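Local coordinates for protein allantoin racemase (Pseudomonas fluorescens, PDB 5LG5) that catalyses the racemization of allantoin by proton transfer, and probably also interconverts the D and L forms of 5-substituted hydantoins, at residues His108-Val113 with Asp125-Ala130. Residues are numbered along the deposited sequence; the frame is centred on the assembly and turned at random.
Sequences HAYSVV and DRLKLA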
loop_
_atom_site.group_PDB
_atom_site.type_symbol
_atom_site.label_atom_id
_atom_site.label_comp_id
_atom_site.label_asym_id
_atom_site.label_seq_id
_atom_site.Cartn_x
_atom_site.Cartn_y
_atom_site.Cartn_z
ATOM N N HIS E 108 -18.946 -1.746 -5.853
ATOM C CA HIS E 108 -17.759 -0.990 -5.491
ATOM C C HIS E 108 -16.864 -1.771 -4.527
ATOM O O HIS E 108 -15.645 -1.624 -4.536
ATOM C CB HIS E 108 -18.147 0.355 -4.884
ATOM C CG HIS E 108 -16.993 1.285 -4.715
ATOM N ND1 HIS E 108 -16.405 1.514 -3.491
ATOM C CD2 HIS E 108 -16.300 2.019 -5.616
ATOM C CE1 HIS E 108 -15.407 2.369 -3.643
ATOM N NE2 HIS E 108 -15.326 2.695 -4.918
ATOM N N ALA E 109 -17.484 -2.622 -3.718
ATOM C CA ALA E 109 -16.758 -3.421 -2.738
ATOM C C ALA E 109 -17.486 -4.741 -2.513
ATOM O O ALA E 109 -18.722 -4.795 -2.610
ATOM C CB ALA E 109 -16.614 -2.638 -1.409
ATOM N N TYR E 110 -16.729 -5.808 -2.243
ATOM C CA TYR E 110 -17.330 -7.115 -1.960
ATOM C C TYR E 110 -16.898 -7.599 -0.576
ATOM O O TYR E 110 -15.857 -7.192 -0.064
ATOM C CB TYR E 110 -16.969 -8.157 -3.038
ATOM C CG TYR E 110 -15.514 -8.586 -2.992
ATOM C CD1 TYR E 110 -14.558 -7.924 -3.742
ATOM C CD2 TYR E 110 -15.098 -9.641 -2.189
ATOM C CE1 TYR E 110 -13.233 -8.290 -3.695
ATOM C CE2 TYR E 110 -13.765 -10.024 -2.145
ATOM C CZ TYR E 110 -12.848 -9.338 -2.903
ATOM O OH TYR E 110 -11.532 -9.697 -2.867
ATOM N N SER E 111 -17.702 -8.464 0.033
ATOM C CA SER E 111 -17.290 -9.132 1.265
ATOM C C SER E 111 -17.388 -10.631 1.094
ATOM O O SER E 111 -18.205 -11.137 0.324
ATOM C CB SER E 111 -18.116 -8.683 2.488
ATOM O OG SER E 111 -17.718 -7.403 2.952
ATOM N N VAL E 112 -16.522 -11.342 1.788
ATOM C CA VAL E 112 -16.550 -12.779 1.763
ATOM C C VAL E 112 -17.113 -13.283 3.076
ATOM O O VAL E 112 -16.700 -12.837 4.139
ATOM C CB VAL E 112 -15.128 -13.341 1.551
ATOM C CG1 VAL E 112 -15.158 -14.867 1.495
ATOM C CG2 VAL E 112 -14.507 -12.744 0.278
ATOM N N VAL E 113 -18.067 -14.199 3.008
ATOM C CA VAL E 113 -18.557 -14.828 4.220
ATOM C C VAL E 113 -18.049 -16.248 4.239
ATOM O O VAL E 113 -18.362 -17.033 3.348
ATOM C CB VAL E 113 -20.091 -14.838 4.324
ATOM C CG1 VAL E 113 -20.506 -15.617 5.561
ATOM C CG2 VAL E 113 -20.640 -13.411 4.357
ATOM N N ASP E 125 -5.147 -13.544 3.203
ATOM C CA ASP E 125 -3.824 -13.701 2.600
ATOM C C ASP E 125 -3.892 -14.110 1.110
ATOM O O ASP E 125 -3.182 -13.547 0.277
ATOM C CB ASP E 125 -2.958 -14.686 3.406
ATOM C CG ASP E 125 -2.420 -14.091 4.717
ATOM O OD1 ASP E 125 -1.903 -14.877 5.546
ATOM O OD2 ASP E 125 -2.518 -12.864 4.940
ATOM N N ARG E 126 -4.765 -15.058 0.768
ATOM C CA ARG E 126 -4.899 -15.491 -0.630
ATOM C C ARG E 126 -5.401 -14.373 -1.566
ATOM O O ARG E 126 -4.967 -14.272 -2.716
ATOM C CB ARG E 126 -5.801 -16.737 -0.757
ATOM C CG ARG E 126 -5.230 -18.024 -0.117
ATOM C CD ARG E 126 -3.832 -18.384 -0.632
ATOM N NE ARG E 126 -3.839 -18.807 -2.037
ATOM C CZ ARG E 126 -2.744 -19.132 -2.729
ATOM N NH1 ARG E 126 -1.554 -19.065 -2.154
ATOM N NH2 ARG E 126 -2.836 -19.518 -3.998
ATOM N N LEU E 127 -6.348 -13.575 -1.082
ATOM C CA LEU E 127 -6.909 -12.465 -1.857
ATOM C C LEU E 127 -5.868 -11.365 -2.077
ATOM O O LEU E 127 -5.814 -10.745 -3.150
ATOM C CB LEU E 127 -8.170 -11.913 -1.172
ATOM C CG LEU E 127 -9.405 -12.829 -1.195
ATOM C CD1 LEU E 127 -10.560 -12.267 -0.359
ATOM C CD2 LEU E 127 -9.861 -13.040 -2.633
ATOM N N LYS E 128 -5.052 -11.116 -1.052
ATOM C CA LYS E 128 -3.957 -10.151 -1.159
ATOM C C LYS E 128 -2.927 -10.588 -2.181
ATOM O O LYS E 128 -2.522 -9.804 -3.046
ATOM C CB LYS E 128 -3.299 -9.935 0.207
ATOM C CG LYS E 128 -4.141 -9.075 1.139
ATOM C CD LYS E 128 -3.527 -8.998 2.532
ATOM C CE LYS E 128 -4.414 -8.185 3.462
ATOM N NZ LYS E 128 -3.858 -8.162 4.851
ATOM N N LEU E 129 -2.537 -11.854 -2.098
ATOM C CA LEU E 129 -1.548 -12.410 -3.002
ATOM C C LEU E 129 -2.070 -12.394 -4.436
ATOM O O LEU E 129 -1.298 -12.199 -5.382
ATOM C CB LEU E 129 -1.216 -13.857 -2.608
ATOM C CG LEU E 129 -0.012 -13.987 -1.663
ATOM C CD1 LEU E 129 0.157 -15.415 -1.131
ATOM C CD2 LEU E 129 1.277 -13.470 -2.293
ATOM N N ALA E 130 -3.375 -12.614 -4.598
ATOM C CA ALA E 130 -3.988 -12.622 -5.922
ATOM C C ALA E 130 -4.192 -11.204 -6.456
ATOM O O ALA E 130 -4.557 -11.025 -7.608
ATOM C CB ALA E 130 -5.320 -13.380 -5.895
#
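Leu127 meets Tyr110 and Val112 through its two methyl groups, and the contact between the segments is van der Waals packing of these methyls against the phenol oxygen, the ring edge and a valine methyl: no hydrogen bond crosses from 108-113 to 125-130, and the surface buried is a modest 98 Å². CD1 does most of the touching. It lies 3.7 Å from Tyr110 OH and approaches the phenol at its edge, near the ring plane, with Tyr110 CE2 at 4.3 Å from Leu127 CD1. CD2 sits equally near the oxygen, 3.7 Å from Leu127 CD2 to Tyr110 OH, so the fork of the leucine faces the hydroxyl oxygen, both methyls at the same range. Against Val112 the approach is tip to tip, Leu127 CD1 standing 4.0 Å from Val112 CG2. That valine methyl also lies in the plane of the Tyr110 ring, at its edge; with CG1 anti to the backbone N (chi1 -179°), it is CG2 that is turned to the tyrosine and the leucine.

Strand 110-114, helix 120-129 and strand 136-141 form a beta-alpha-beta unit of the Asp/Glu/hydantoin racemase family, and here its helix packs on its first strand. Tyr110 and Val112, alternate along that strand, both direct their side chains at the helix, and the nearest CA atoms, those of Val112 and Leu127, are 10.3 Å apart. Helix 95-103 joins the same packing, its Ala100 touching both Tyr110 and Leu127. Replacing Leu127 by an alanine takes away the methyls packed on the Tyr110 hydroxyl end and Val112 CG2, and is likely to open a gap between strand and helix.

The one polar side-chain atom in the contact, Tyr110 OH, has its hydrogen-bond partner outside the two segments, the backbone O of Leu132, just beyond the helix, which fixes the buried hydroxyl beside the leucine methyls.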